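Local coordinates for protein SsfX3 (Streptomyces sp. SF2575, PDB 3SKV) that probably transfers a salicylyl group in a tetracycline biosynthetic pathway, using an acyltransferase domain of the GDSL/SGNH type joined to a jelly-roll domain, at residues A[98-103]-A[139-144]; A[193-198]-A[356-361]; A[285-290]-A[331-336]. The protein carries 1 engineered substitution. All coordinates share one frame; numbering follows the deposited sequence.

Interaction 1: A[98-103]-A[139-144]; sequences VRYEAV and ADAELH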
# COMPACT_ATOMS: atom_id res chain seq x y z
N VAL A 98 2.84 12.44 -19.25
CA VAL A 98 1.89 12.72 -18.17
C VAL A 98 2.18 14.10 -17.60
O VAL A 98 3.32 14.38 -17.24
CB VAL A 98 1.88 11.65 -17.04
CG1 VAL A 98 0.86 12.01 -15.96
CG2 VAL A 98 1.59 10.26 -17.59
N ARG A 99 1.15 14.96 -17.54
CA ARG A 99 1.20 16.27 -16.92
C ARG A 99 0.76 16.05 -15.46
O ARG A 99 -0.35 15.58 -15.19
CB ARG A 99 0.31 17.28 -17.65
CG ARG A 99 0.53 18.67 -17.13
CD ARG A 99 -0.18 19.68 -17.96
NE ARG A 99 -0.30 20.94 -17.22
CZ ARG A 99 -1.29 21.79 -17.38
NH1 ARG A 99 -2.26 21.55 -18.26
NH2 ARG A 99 -1.34 22.90 -16.65
N TYR A 100 1.67 16.34 -14.53
CA TYR A 100 1.47 16.04 -13.13
C TYR A 100 1.94 17.13 -12.18
O TYR A 100 2.60 18.10 -12.57
CB TYR A 100 2.22 14.72 -12.80
CG TYR A 100 3.73 14.88 -12.74
CD1 TYR A 100 4.50 14.84 -13.90
CD2 TYR A 100 4.39 15.12 -11.53
CE1 TYR A 100 5.88 15.03 -13.86
CE2 TYR A 100 5.78 15.30 -11.48
CZ TYR A 100 6.52 15.26 -12.65
OH TYR A 100 7.89 15.44 -12.61
N GLU A 101 1.65 16.90 -10.90
CA GLU A 101 2.07 17.71 -9.77
C GLU A 101 2.22 16.72 -8.62
O GLU A 101 1.30 15.94 -8.36
CB GLU A 101 1.04 18.80 -9.45
CG GLU A 101 1.61 19.83 -8.47
CD GLU A 101 0.63 20.81 -7.85
OE1 GLU A 101 -0.60 20.59 -7.95
OE2 GLU A 101 1.11 21.79 -7.23
N ALA A 102 3.42 16.70 -8.01
CA ALA A 102 3.72 15.80 -6.88
C ALA A 102 4.00 16.63 -5.64
O ALA A 102 4.90 17.47 -5.64
CB ALA A 102 4.89 14.88 -7.21
N VAL A 103 3.16 16.44 -4.61
CA VAL A 103 3.29 17.21 -3.37
C VAL A 103 3.78 16.31 -2.24
O VAL A 103 3.12 15.33 -1.87
CB VAL A 103 1.98 17.96 -2.97
CG1 VAL A 103 2.25 18.93 -1.84
CG2 VAL A 103 1.38 18.70 -4.15
N ALA A 139 5.38 21.32 -8.38
CA ALA A 139 5.39 22.05 -9.64
C ALA A 139 4.49 21.36 -10.65
O ALA A 139 4.36 20.13 -10.63
CB ALA A 139 6.81 22.12 -10.18
N ASP A 140 3.89 22.16 -11.55
CA ASP A 140 3.08 21.71 -12.67
C ASP A 140 4.14 21.23 -13.68
O ASP A 140 4.80 22.06 -14.32
CB ASP A 140 2.24 22.90 -13.20
CG ASP A 140 1.32 22.62 -14.38
OD1 ASP A 140 1.45 21.52 -15.00
OD2 ASP A 140 0.49 23.50 -14.71
N ALA A 141 4.38 19.91 -13.73
CA ALA A 141 5.45 19.32 -14.54
C ALA A 141 4.96 18.30 -15.56
O ALA A 141 3.80 17.88 -15.53
CB ALA A 141 6.51 18.71 -13.63
N GLU A 142 5.85 17.91 -16.47
CA GLU A 142 5.56 16.94 -17.50
C GLU A 142 6.62 15.86 -17.55
O GLU A 142 7.82 16.13 -17.63
CB GLU A 142 5.36 17.61 -18.86
CG GLU A 142 4.44 16.80 -19.76
CD GLU A 142 4.45 17.21 -21.22
OE1 GLU A 142 5.27 16.64 -21.98
OE2 GLU A 142 3.63 18.06 -21.62
N LEU A 143 6.16 14.64 -17.46
CA LEU A 143 6.91 13.40 -17.45
C LEU A 143 6.84 12.87 -18.89
O LEU A 143 5.77 12.90 -19.49
CB LEU A 143 6.13 12.50 -16.47
CG LEU A 143 6.33 11.02 -16.33
CD1 LEU A 143 5.90 10.58 -14.92
CD2 LEU A 143 5.45 10.26 -17.33
N HIS A 144 7.97 12.45 -19.45
CA HIS A 144 7.96 11.92 -20.80
C HIS A 144 8.75 10.65 -20.85
O HIS A 144 9.94 10.65 -20.55
CB HIS A 144 8.43 12.94 -21.85
CG HIS A 144 8.32 12.41 -23.25
ND1 HIS A 144 7.25 12.74 -24.07
CD2 HIS A 144 9.15 11.58 -23.93
CE1 HIS A 144 7.46 12.11 -25.21
NE2 HIS A 144 8.58 11.38 -25.17
O HOH W 1 5.43 18.18 -9.14
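Arg99 and Asp140 form a side-on salt bridge. Arg99 NE bonds Asp140 OD1 at 2.9 Å, and Arg99 NH2 bonds Asp140 OD2 at 2.7 Å. Each oxygen uses its syn lone pair, and the guanidinium and carboxylate planes are only 11° apart. Two bonds between nearly coplanar groups fix the rotation of both. The arginine reaches this far because its chain is extended from CG to NE.

On the other face of the sheet, Tyr100 lies over Ala141. Its CG stands between the backbone N and the carbonyl carbon (chi1 73°), which turns the ring over the neighbouring strand. Ala141 CB then sits 4.0 Å from the Tyr100 ring centroid, a CH-pi contact, and Leu143 CB is 3.6 Å from Tyr100 CE1. Val98 CB packs beside Leu143 CD2 at 3.8 Å. The Tyr100 hydroxyl is held by Lys136 N, and Phe165 meets its ring.

Backbone bonds underlie these contacts. Val98 and Leu143 exchange two, and so do Tyr100 and Ala141, where Ala141 N reaches Tyr100 O at 2.8 Å. Arg99 and Glu142 form the non-hydrogen-bonded pair between them. Farther along, water 1 bridges Ala102 N and Ala139 O. Glu101 and Glu142 turn to Arg166 and Arg171 of strand 164-172.

This is an antiparallel ladder at the edge of a four-stranded sheet, in keeping with the jelly-roll N-terminal domain.

Interaction 2: A[193-198]-A[356-361]; sequences DSICHG and PTHPNA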
# COMPACT_ATOMS: atom_id res chain seq x y z
N ASP A 193 0.57 -2.04 9.94
CA ASP A 193 2.01 -1.76 10.07
C ASP A 193 2.29 -0.38 10.67
O ASP A 193 1.49 0.55 10.54
CB ASP A 193 2.78 -1.99 8.75
CG ASP A 193 2.83 -3.45 8.33
OD1 ASP A 193 3.48 -4.26 9.06
OD2 ASP A 193 2.25 -3.79 7.26
N SER A 194 3.43 -0.25 11.33
CA SER A 194 3.82 1.00 11.98
C SER A 194 4.78 1.84 11.15
O SER A 194 5.15 2.96 11.57
CB SER A 194 4.36 0.73 13.39
OG SER A 194 5.25 -0.36 13.36
N ILE A 195 5.12 1.34 9.94
CA ILE A 195 6.03 2.01 9.01
C ILE A 195 5.47 2.25 7.62
O ILE A 195 4.63 1.48 7.15
CB ILE A 195 7.43 1.33 8.91
CG1 ILE A 195 7.32 -0.14 8.43
CG2 ILE A 195 8.25 1.51 10.21
CD1 ILE A 195 8.59 -0.76 7.88
N CYS A 196 6.00 3.27 6.94
CA CYS A 196 5.70 3.58 5.56
C CYS A 196 6.45 2.56 4.74
O CYS A 196 7.66 2.35 4.93
CB CYS A 196 6.14 5.00 5.22
SG CYS A 196 5.56 6.26 6.39
N HIS A 197 5.73 1.89 3.85
CA HIS A 197 6.28 0.83 3.02
C HIS A 197 7.11 1.27 1.84
O HIS A 197 7.83 0.44 1.27
CB HIS A 197 5.18 -0.14 2.59
CG HIS A 197 4.51 -0.81 3.76
ND1 HIS A 197 5.25 -1.35 4.81
CD2 HIS A 197 3.20 -1.04 3.98
CE1 HIS A 197 4.36 -1.89 5.62
NE2 HIS A 197 3.12 -1.72 5.17
N GLY A 198 7.03 2.54 1.48
CA GLY A 198 7.80 3.06 0.35
C GLY A 198 9.27 3.22 0.69
O GLY A 198 10.11 3.21 -0.19
N PRO A 356 17.70 0.48 13.17
CA PRO A 356 17.19 -0.20 11.96
C PRO A 356 15.67 -0.33 12.06
O PRO A 356 15.15 -0.88 13.04
CB PRO A 356 17.92 -1.54 11.96
CG PRO A 356 18.38 -1.75 13.36
CD PRO A 356 18.59 -0.40 13.96
N THR A 357 14.97 0.31 11.13
CA THR A 357 13.51 0.32 11.12
C THR A 357 12.90 -0.13 9.80
O THR A 357 11.86 -0.79 9.79
CB THR A 357 12.95 1.67 11.67
OG1 THR A 357 13.55 2.75 10.96
CG2 THR A 357 13.20 1.87 13.18
N HIS A 358 13.55 0.21 8.68
CA HIS A 358 13.08 -0.07 7.32
C HIS A 358 13.92 -1.09 6.56
O HIS A 358 15.14 -0.99 6.58
CB HIS A 358 13.01 1.24 6.50
CG HIS A 358 12.12 2.29 7.11
ND1 HIS A 358 12.64 3.31 7.90
CD2 HIS A 358 10.78 2.43 7.05
CE1 HIS A 358 11.60 4.05 8.26
NE2 HIS A 358 10.46 3.56 7.77
N PRO A 359 13.30 -2.04 5.79
CA PRO A 359 14.11 -2.94 4.95
C PRO A 359 14.69 -2.16 3.75
O PRO A 359 14.12 -1.17 3.31
CB PRO A 359 13.09 -3.97 4.44
CG PRO A 359 11.84 -3.75 5.23
CD PRO A 359 11.86 -2.31 5.63
N ASN A 360 15.85 -2.61 3.25
CA ASN A 360 16.48 -2.00 2.09
C ASN A 360 15.85 -2.68 0.82
O ASN A 360 14.89 -3.44 0.96
CB ASN A 360 18.01 -2.13 2.14
CG ASN A 360 18.52 -3.50 2.42
OD1 ASN A 360 17.97 -4.53 1.98
ND2 ASN A 360 19.63 -3.54 3.11
N ALA A 361 16.38 -2.39 -0.39
CA ALA A 361 15.82 -2.97 -1.61
C ALA A 361 15.78 -4.54 -1.54
O ALA A 361 14.72 -5.11 -1.81
CB ALA A 361 16.59 -2.49 -2.83
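Ile195 and His358 meet where two loops of the GDSL/SGNH fold come together. Segment 193-198 follows strand 187-192 and starts with the Asp-Ser of the GDS motif that names the family. Segment 356-361 holds the His-Pro pair that precedes the last long helix. In relatives these two blocks carry the nucleophilic serine and the catalytic histidine, so Ser194 and His358 probably occupy those positions. The two residues do not touch here: Ser194 OG is 8.6 Å from His358 NE2.

Ile195 has the most surface buried by the contact. Its CB points toward the other loop, and its side chain slides past that of His358 in the opposite direction. Ile195 CG2 lies 3.9 Å from His358 NE2. Ile195 CB is also 3.9 Å from His358 NE2, so the root of the isoleucine lies against the same nitrogen as its CG2 branch. The other branch starts between the backbone N and the carbonyl carbon (chi1 60°) and then extends, which carries CD1 along the loop. There Ile195 CD1 is 4.0 Å from His358 CD2, the neighbouring ring carbon. Ile195 CD1 ends 3.8 Å from Thr357 O and 4.3 Å from Pro359 CD. This is van der Waals packing; the sides are not joined by a polar bond.

CD2 and NE2 of His358 meet Ile195, while the other ring nitrogen is tied elsewhere: His358 ND1 bonds Glu350 OE2. The other oxygen of that carboxylate takes Thr357 N. Glu350 thus holds His358 and the backbone of Thr357, two of the three residues that meet Ile195.

Cys196 adds its backbone to the contact: Cys196 O lies at the edge of the imidazole, near its plane, 3.8 Å from His358 CD2.

Interaction 3: A[285-290]-A[331-336]; sequences PIVLGS and HYLDGM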
# COMPACT_ATOMS: atom_id res chain seq x y z
N PRO A 285 -10.81 -15.00 3.04
CA PRO A 285 -9.72 -15.26 4.01
C PRO A 285 -9.21 -13.96 4.63
O PRO A 285 -8.82 -13.04 3.91
CB PRO A 285 -8.63 -15.94 3.15
CG PRO A 285 -9.28 -16.31 1.87
CD PRO A 285 -10.43 -15.40 1.67
N ILE A 286 -9.27 -13.87 5.96
CA ILE A 286 -8.77 -12.74 6.75
C ILE A 286 -7.55 -13.26 7.50
O ILE A 286 -7.63 -14.24 8.27
CB ILE A 286 -9.82 -12.11 7.71
CG1 ILE A 286 -11.03 -11.51 6.93
CG2 ILE A 286 -9.14 -11.03 8.61
CD1 ILE A 286 -12.16 -11.09 7.83
N VAL A 287 -6.41 -12.61 7.25
CA VAL A 287 -5.15 -12.96 7.88
C VAL A 287 -4.86 -11.93 8.95
O VAL A 287 -4.68 -10.75 8.67
CB VAL A 287 -4.01 -13.12 6.85
CG1 VAL A 287 -2.72 -13.46 7.53
CG2 VAL A 287 -4.38 -14.19 5.83
N LEU A 288 -4.88 -12.41 10.18
CA LEU A 288 -4.63 -11.63 11.39
C LEU A 288 -3.15 -11.73 11.73
O LEU A 288 -2.65 -12.77 12.19
CB LEU A 288 -5.49 -12.21 12.50
CG LEU A 288 -6.61 -11.33 12.99
CD1 LEU A 288 -7.36 -10.62 11.85
CD2 LEU A 288 -7.54 -12.11 13.85
N GLY A 289 -2.45 -10.66 11.41
CA GLY A 289 -1.02 -10.60 11.59
C GLY A 289 -0.59 -9.89 12.84
O GLY A 289 -1.03 -8.77 13.11
N SER A 290 0.27 -10.54 13.62
CA SER A 290 0.86 -9.90 14.78
C SER A 290 1.98 -9.07 14.21
O SER A 290 2.49 -9.37 13.12
CB SER A 290 1.39 -10.93 15.78
OG SER A 290 2.30 -11.82 15.17
N HIS A 331 -7.27 -16.50 10.04
CA HIS A 331 -5.99 -17.19 10.23
C HIS A 331 -4.99 -16.31 10.91
O HIS A 331 -4.99 -15.10 10.70
CB HIS A 331 -5.40 -17.61 8.89
CG HIS A 331 -6.35 -18.36 8.01
ND1 HIS A 331 -6.54 -19.72 8.15
CD2 HIS A 331 -7.12 -17.92 6.99
CE1 HIS A 331 -7.42 -20.06 7.22
NE2 HIS A 331 -7.78 -19.02 6.48
N TYR A 332 -4.12 -16.92 11.71
CA TYR A 332 -3.08 -16.16 12.38
C TYR A 332 -1.76 -16.23 11.62
O TYR A 332 -1.32 -17.31 11.25
CB TYR A 332 -2.93 -16.61 13.83
CG TYR A 332 -1.75 -15.96 14.51
CD1 TYR A 332 -1.73 -14.59 14.79
CD2 TYR A 332 -0.61 -16.71 14.84
CE1 TYR A 332 -0.63 -13.98 15.39
CE2 TYR A 332 0.49 -16.12 15.47
CZ TYR A 332 0.49 -14.75 15.71
OH TYR A 332 1.59 -14.17 16.32
N LEU A 333 -1.14 -15.08 11.37
CA LEU A 333 0.17 -14.93 10.73
C LEU A 333 1.14 -14.34 11.75
O LEU A 333 0.97 -13.20 12.17
CB LEU A 333 0.09 -14.00 9.49
CG LEU A 333 1.31 -13.90 8.57
CD1 LEU A 333 1.49 -15.20 7.85
CD2 LEU A 333 1.17 -12.76 7.54
N ASP A 334 2.13 -15.14 12.16
CA ASP A 334 3.13 -14.71 13.12
C ASP A 334 4.12 -13.77 12.41
O ASP A 334 4.78 -14.19 11.46
CB ASP A 334 3.83 -15.97 13.67
CG ASP A 334 4.83 -15.80 14.81
OD1 ASP A 334 4.95 -14.66 15.35
OD2 ASP A 334 5.46 -16.83 15.20
N GLY A 335 4.16 -12.50 12.84
CA GLY A 335 5.06 -11.48 12.28
C GLY A 335 6.55 -11.80 12.48
O GLY A 335 7.38 -11.35 11.70
N MET A 336 6.87 -12.57 13.53
CA MET A 336 8.22 -13.07 13.83
C MET A 336 8.60 -14.14 12.79
O MET A 336 9.78 -14.34 12.55
CB MET A 336 8.29 -13.68 15.24
CG MET A 336 7.84 -12.73 16.33
SD MET A 336 8.96 -11.33 16.60
CE MET A 336 10.02 -12.04 17.83
O HOH W 2 2.25 -10.78 10.61
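Ile286 O accepts from His331 N, the first bond of a parallel ladder. Next, Val287 pairs with His331 without a direct backbone bond. With CG1 anti to the backbone N (chi1 179°), that branch is turned to the neighbouring strand, and Val287 CG1 touches Leu333 CB at 3.5 Å as the two side chains cross. Leu288 bonds on both sides of Tyr332: Leu288 N donates to His331 O at 2.7 Å, and Leu288 O accepts from Leu333 N at 2.9 Å. The latter donor stands above the carbonyl plane, 38° out of it. Gly289 follows, its CA making a CA-H...O contact with Leu333 O at 3.3 Å.

Ser290 closes the ladder, its N donating to Leu333 O. Its hydroxyl then ties strand to helix. Ser290 OG is 2.7 Å from Tyr332 OH, a hydrogen bond in which either could donate. Ser290 OG also accepts from Gly335 N at 3.1 Å in a nearly straight bond (175°). A phenylalanine in place of Tyr332 would probably leave the Ser290 hydroxyl with one partner fewer and freer to turn. Asp334 is the N-cap of helix 335-338, with a weak bond from Met336 N to its OD1. Water 2 donates to both Ser290 O and Leu333 O.

The two strands belong to a beta-alpha-beta unit linked by helix 308-324, whose Val316 touches Tyr332. Helix 266-278 packs on Ile286 and Leu288. Strand 286-290 lies between strand 247-252 and strand 330-333, the outermost strand of the five-stranded parallel sheet.

Interaction 1 belongs to the N-terminal domain, while interactions 2 and 3 share the GDSL-like one. Interactions 1 and 3 are both strand pairings, antiparallel and parallel respectively, and in each the second strand is outermost in its sheet. Interaction 3 is buried, and the side-chain polar bonds across it use hydroxyls. Interaction 1 is partly buried and adds a salt bridge. Interaction 2 is a surface contact between loops and relies on van der Waals packing. Along the chain, interaction 3 is nested within the loop that interaction 2 closes, and their nearest atoms are about 7 Å apart. The centres of interactions 1 and 3 are about 39 Å apart, on opposite sides of the chain's centre.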